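Local coordinates for 3-phytase (Klebsiella pneumoniae, PDB 2WNH), which probably releases phosphate from phytate (inositol hexakisphosphate) by hydrolysing its phosphate esters, and perhaps also acts on sugar phosphates, as a histidine acid phosphatase, at residues B[333-337]-B[375-381]; B[18-22]-B[270-274]. The protein carries 3 engineered substitutions. All coordinates share one frame. Numbering follows the deposited sequence.

Interaction 1. Residues B[333-337]-B[375-381]; sequences ERYLR and VGTLCPF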
loop_
_atom_site.group_PDB
_atom_site.type_symbol
_atom_site.label_atom_id
_atom_site.label_comp_id
_atom_site.label_asym_id
_atom_site.label_seq_id
_atom_site.Cartn_x
_atom_site.Cartn_y
_atom_site.Cartn_z
ATOM N N GLU B 333 -13.672 12.500 -34.557
ATOM C CA GLU B 333 -13.119 11.651 -35.629
ATOM C C GLU B 333 -12.292 10.481 -35.069
ATOM O O GLU B 333 -11.469 10.698 -34.178
ATOM C CB GLU B 333 -12.232 12.478 -36.572
ATOM C CG GLU B 333 -11.978 11.846 -37.949
ATOM C CD GLU B 333 -13.241 11.701 -38.813
ATOM O OE1 GLU B 333 -14.078 12.638 -38.855
ATOM O OE2 GLU B 333 -13.386 10.640 -39.461
ATOM N N ARG B 334 -12.486 9.278 -35.625
ATOM C CA ARG B 334 -11.852 8.076 -35.097
ATOM C C ARG B 334 -10.636 7.627 -35.911
ATOM O O ARG B 334 -10.563 7.817 -37.144
ATOM C CB ARG B 334 -12.868 6.952 -34.968
ATOM C CG ARG B 334 -13.833 7.212 -33.820
ATOM C CD ARG B 334 -15.017 6.309 -33.873
ATOM N NE ARG B 334 -15.617 6.199 -32.545
ATOM C CZ ARG B 334 -16.917 5.989 -32.318
ATOM N NH1 ARG B 334 -17.778 5.917 -33.336
ATOM N NH2 ARG B 334 -17.360 5.873 -31.067
ATOM N N TYR B 335 -9.676 7.058 -35.178
ATOM C CA TYR B 335 -8.392 6.611 -35.692
ATOM C C TYR B 335 -8.074 5.240 -35.123
ATOM O O TYR B 335 -8.602 4.864 -34.099
ATOM C CB TYR B 335 -7.295 7.577 -35.258
ATOM C CG TYR B 335 -7.365 8.898 -35.971
ATOM C CD1 TYR B 335 -8.288 9.877 -35.571
ATOM C CD2 TYR B 335 -6.509 9.180 -37.054
ATOM C CE1 TYR B 335 -8.361 11.115 -36.226
ATOM C CE2 TYR B 335 -6.579 10.408 -37.711
ATOM C CZ TYR B 335 -7.506 11.358 -37.295
ATOM O OH TYR B 335 -7.592 12.572 -37.935
ATOM N N LEU B 336 -7.195 4.516 -35.801
ATOM C CA LEU B 336 -6.726 3.227 -35.338
ATOM C C LEU B 336 -5.213 3.298 -35.130
ATOM O O LEU B 336 -4.509 3.932 -35.911
ATOM C CB LEU B 336 -7.087 2.159 -36.373
ATOM C CG LEU B 336 -6.842 0.707 -35.988
ATOM C CD1 LEU B 336 -7.810 0.285 -34.889
ATOM C CD2 LEU B 336 -6.964 -0.206 -37.213
ATOM N N ARG B 337 -4.741 2.683 -34.046
ATOM C CA ARG B 337 -3.318 2.445 -33.815
ATOM C C ARG B 337 -3.108 0.940 -33.786
ATOM O O ARG B 337 -3.905 0.203 -33.189
ATOM C CB ARG B 337 -2.904 3.073 -32.479
ATOM C CG ARG B 337 -1.468 2.833 -32.115
ATOM C CD ARG B 337 -1.097 3.629 -30.900
ATOM N NE ARG B 337 0.292 3.393 -30.549
ATOM C CZ ARG B 337 0.708 3.065 -29.335
ATOM N NH1 ARG B 337 -0.166 2.909 -28.342
ATOM N NH2 ARG B 337 2.006 2.889 -29.124
ATOM N N VAL B 375 0.420 10.039 -28.459
ATOM C CA VAL B 375 -0.037 8.718 -27.985
ATOM C C VAL B 375 0.361 7.589 -28.944
ATOM O O VAL B 375 -0.023 6.422 -28.750
ATOM C CB VAL B 375 -1.567 8.706 -27.702
ATOM C CG1 VAL B 375 -1.901 9.747 -26.631
ATOM C CG2 VAL B 375 -2.385 8.987 -28.964
ATOM N N GLY B 376 1.108 7.935 -29.999
ATOM C CA GLY B 376 1.468 6.927 -31.009
ATOM C C GLY B 376 1.070 7.306 -32.437
ATOM O O GLY B 376 0.594 8.413 -32.677
ATOM N N THR B 377 1.257 6.364 -33.360
ATOM C CA THR B 377 0.884 6.539 -34.780
ATOM C C THR B 377 -0.579 6.207 -34.967
ATOM O O THR B 377 -0.982 5.044 -34.792
ATOM C CB THR B 377 1.771 5.644 -35.710
ATOM O OG1 THR B 377 3.159 5.955 -35.481
ATOM C CG2 THR B 377 1.442 5.854 -37.197
ATOM N N LEU B 378 -1.377 7.234 -35.304
ATOM C CA LEU B 378 -2.813 7.102 -35.465
ATOM C C LEU B 378 -3.210 7.204 -36.936
ATOM O O LEU B 378 -2.782 8.111 -37.647
ATOM C CB LEU B 378 -3.544 8.167 -34.623
ATOM C CG LEU B 378 -3.938 7.804 -33.176
ATOM C CD1 LEU B 378 -2.984 6.915 -32.407
ATOM C CD2 LEU B 378 -4.287 9.067 -32.366
ATOM N N CYS B 379 -4.030 6.249 -37.371
ATOM C CA CYS B 379 -4.414 6.091 -38.776
ATOM C C CYS B 379 -5.926 6.283 -38.940
ATOM O O CYS B 379 -6.707 5.673 -38.198
ATOM C CB CYS B 379 -3.997 4.683 -39.236
ATOM S SG CYS B 379 -2.200 4.406 -39.048
ATOM N N PRO B 380 -6.363 7.123 -39.907
ATOM C CA PRO B 380 -7.810 7.253 -40.105
ATOM C C PRO B 380 -8.505 5.896 -40.084
ATOM O O PRO B 380 -8.121 4.969 -40.813
ATOM C CB PRO B 380 -7.903 7.952 -41.473
ATOM C CG PRO B 380 -6.698 8.838 -41.455
ATOM C CD PRO B 380 -5.613 7.988 -40.841
ATOM N N PHE B 381 -9.541 5.795 -39.264
ATOM C CA PHE B 381 -10.072 4.502 -38.830
ATOM C C PHE B 381 -10.571 3.617 -39.983
ATOM O O PHE B 381 -10.112 2.474 -40.107
ATOM C CB PHE B 381 -11.184 4.688 -37.767
ATOM C CG PHE B 381 -11.694 3.395 -37.200
ATOM C CD1 PHE B 381 -11.046 2.799 -36.110
ATOM C CD2 PHE B 381 -12.826 2.773 -37.735
ATOM C CE1 PHE B 381 -11.516 1.585 -35.566
ATOM C CE2 PHE B 381 -13.313 1.571 -37.199
ATOM C CZ PHE B 381 -12.647 0.968 -36.125
#

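Interaction 2. Residues B[18-22]-B[270-274]; sequences KVVEL and MLDGV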
loop_
_atom_site.group_PDB
_atom_site.type_symbol
_atom_site.label_atom_id
_atom_site.label_comp_id
_atom_site.label_asym_id
_atom_site.label_seq_id
_atom_site.Cartn_x
_atom_site.Cartn_y
_atom_site.Cartn_z
ATOM N N LYS B 18 -11.010 1.967 -27.051
ATOM C CA LYS B 18 -11.134 0.511 -27.119
ATOM C C LYS B 18 -9.785 -0.100 -27.429
ATOM O O LYS B 18 -9.045 0.422 -28.258
ATOM C CB LYS B 18 -12.143 0.106 -28.213
ATOM C CG LYS B 18 -12.360 -1.413 -28.425
ATOM C CD LYS B 18 -12.804 -2.102 -27.167
ATOM C CE LYS B 18 -13.169 -3.565 -27.407
ATOM N NZ LYS B 18 -14.486 -3.721 -28.119
ATOM N N VAL B 19 -9.475 -1.191 -26.733
ATOM C CA VAL B 19 -8.295 -1.996 -27.014
ATOM C C VAL B 19 -8.728 -3.408 -27.400
ATOM O O VAL B 19 -9.568 -4.029 -26.735
ATOM C CB VAL B 19 -7.365 -2.094 -25.759
ATOM C CG1 VAL B 19 -6.145 -2.978 -26.067
ATOM C CG2 VAL B 19 -6.885 -0.705 -25.276
ATOM N N VAL B 20 -8.142 -3.927 -28.487
ATOM C CA VAL B 20 -8.269 -5.351 -28.820
ATOM C C VAL B 20 -6.855 -5.902 -28.871
ATOM O O VAL B 20 -6.015 -5.389 -29.619
ATOM C CB VAL B 20 -8.965 -5.572 -30.208
ATOM C CG1 VAL B 20 -8.889 -7.041 -30.652
ATOM C CG2 VAL B 20 -10.416 -5.100 -30.146
ATOM N N GLU B 21 -6.591 -6.921 -28.060
ATOM C CA GLU B 21 -5.244 -7.471 -27.947
ATOM C C GLU B 21 -5.211 -8.989 -28.149
ATOM O O GLU B 21 -6.075 -9.728 -27.614
ATOM C CB GLU B 21 -4.687 -7.128 -26.561
ATOM C CG GLU B 21 -3.265 -7.608 -26.309
ATOM C CD GLU B 21 -2.661 -6.980 -25.066
ATOM O OE1 GLU B 21 -3.421 -6.528 -24.200
ATOM O OE2 GLU B 21 -1.417 -6.888 -24.988
ATOM N N LEU B 22 -4.223 -9.423 -28.944
ATOM C CA LEU B 22 -3.951 -10.837 -29.205
ATOM C C LEU B 22 -2.556 -11.157 -28.674
ATOM O O LEU B 22 -1.558 -10.765 -29.281
ATOM C CB LEU B 22 -4.039 -11.140 -30.723
ATOM C CG LEU B 22 -3.715 -12.602 -31.126
ATOM C CD1 LEU B 22 -4.712 -13.610 -30.508
ATOM C CD2 LEU B 22 -3.650 -12.771 -32.650
ATOM N N MET B 270 -11.140 -9.737 -34.718
ATOM C CA MET B 270 -10.372 -8.630 -34.128
ATOM C C MET B 270 -10.749 -7.277 -34.714
ATOM O O MET B 270 -10.915 -6.308 -33.969
ATOM C CB MET B 270 -8.853 -8.885 -34.266
ATOM C CG MET B 270 -8.324 -9.984 -33.348
ATOM S SD MET B 270 -6.618 -10.394 -33.763
ATOM C CE MET B 270 -5.737 -8.916 -33.263
ATOM N N LEU B 271 -10.864 -7.193 -36.043
ATOM C CA LEU B 271 -11.277 -5.934 -36.693
ATOM C C LEU B 271 -12.723 -5.525 -36.318
ATOM O O LEU B 271 -12.992 -4.353 -36.035
ATOM C CB LEU B 271 -11.146 -6.005 -38.218
ATOM C CG LEU B 271 -9.721 -6.201 -38.752
ATOM C CD1 LEU B 271 -9.810 -6.480 -40.229
ATOM C CD2 LEU B 271 -8.871 -4.946 -38.448
ATOM N N ASP B 272 -13.633 -6.498 -36.292
ATOM C CA ASP B 272 -14.997 -6.267 -35.820
ATOM C C ASP B 272 -14.975 -5.860 -34.348
ATOM O O ASP B 272 -15.753 -5.001 -33.925
ATOM C CB ASP B 272 -15.837 -7.528 -36.006
ATOM C CG ASP B 272 -16.348 -7.675 -37.433
ATOM O OD1 ASP B 272 -16.185 -6.723 -38.240
ATOM O OD2 ASP B 272 -16.937 -8.734 -37.739
ATOM N N GLY B 273 -14.063 -6.452 -33.578
ATOM C CA GLY B 273 -13.992 -6.136 -32.151
ATOM C C GLY B 273 -13.539 -4.713 -31.831
ATOM O O GLY B 273 -13.837 -4.199 -30.760
ATOM N N VAL B 274 -12.782 -4.080 -32.730
ATOM C CA VAL B 274 -12.243 -2.729 -32.496
ATOM C C VAL B 274 -13.176 -1.649 -33.047
ATOM O O VAL B 274 -12.998 -0.461 -32.797
ATOM C CB VAL B 274 -10.777 -2.573 -33.039
ATOM C CG1 VAL B 274 -10.773 -2.354 -34.576
ATOM C CG2 VAL B 274 -10.048 -1.444 -32.298
#

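Interaction 1. Residues B[333-337]-B[375-381]
Residues 334-337 and 376-380 pair as antiparallel strands. Leu336 and Cys379 form a hydrogen-bonded pair: Leu336 N donates to Cys379 O at 2.7 Å, and Cys379 N to Leu336 O at 2.8 Å. A third bond, Phe381 N to Arg334 O (3.1 Å), carries the pairing into the first residue of helix 381-388. Phe381 is the main bump. It enters a hollow between Arg334 and Leu336. The CB atoms of Arg334 and Phe381 meet at 4.0 Å, and the ring lies oblique to Arg334 CB and to Leu336 CD1, which is 4.0 Å from Phe381 CE1. The edge of the ring faces Tyr335 O, 3.8 Å from Phe381 CD1. The Tyr335 ring fits beside the 378-380 backbone, with Tyr335 CB 3.8 Å from Leu378 CB and Tyr335 CE2 4.1 Å from Pro380 CG. Val375 O lies over one face of the Arg337 guanidinium. Gly376 leaves room there: a side chain would collide with Arg337 NE. Cys379 is disulfide-bonded to Cys370. The chemistry implies a strand held between 334-342 and 371-373, fixed here by backbone bonds and apolar packing, while acids beyond the pair answer the arginines: Glu364 and Glu324 for Arg337, Glu17 for Arg334.

Interaction 2. Residues B[18-22]-B[270-274]
Helix 256-274 lays residues 270-274 against strand 14-24, and the two segments run nearly antiparallel. Their axes approach to 8.3 Å at an angle of 162°. This is a helix packed on the sheet of the α/β histidine phosphatase fold. The CA-to-CB bonds of Lys18, Val20 and Leu22 point toward the helix, while those of Val19 and Glu21 point away, as alternation along a strand requires. Apolar packing makes most of the contact. Val20 sits in the middle: its CG1 is 4.0 Å from Met270 CG, and its CG2 is 3.9 Å from Val274 CB. Val20 CG2 also lies 3.6 Å from Gly273 C, against the bare backbone of the glycine. The end of Met270 swings in toward the strand, with CE 3.8 Å from Leu22 CB. There is one polar link. Lys18 NZ donates a hydrogen bond to Gly273 O at 2.8 Å. Strand 14-24 lies between parallel strand 284-289 and antiparallel strand 320-328 in the sheet. Helix 381-388 also packs here, through Phe381 and Ile385 against Val274.

In the fold
The two contacts lie on the same side of the chain's centre, with their centres 14 Å apart. Both reach the mixed sheet of the histidine phosphatase fold. Strand 320-328 joins them within it, pairing with strand 14-24 of interaction 2 and strand 334-342 of interaction 1. They also touch directly: Phe381 CZ is 3.6 Å from Val274 O, and Leu336 CD1 is 3.8 Å from Val274 CG2. Along the chain they come in series, since interaction 2 closes at residue 274 before interaction 1 opens at 333. Strand 376-380 adds to the sheet, while Phe381 at the start of helix 381-388 and Leu336 of strand 334-342 pack on Val274, joining the C-terminal part of the chain to the central sheet.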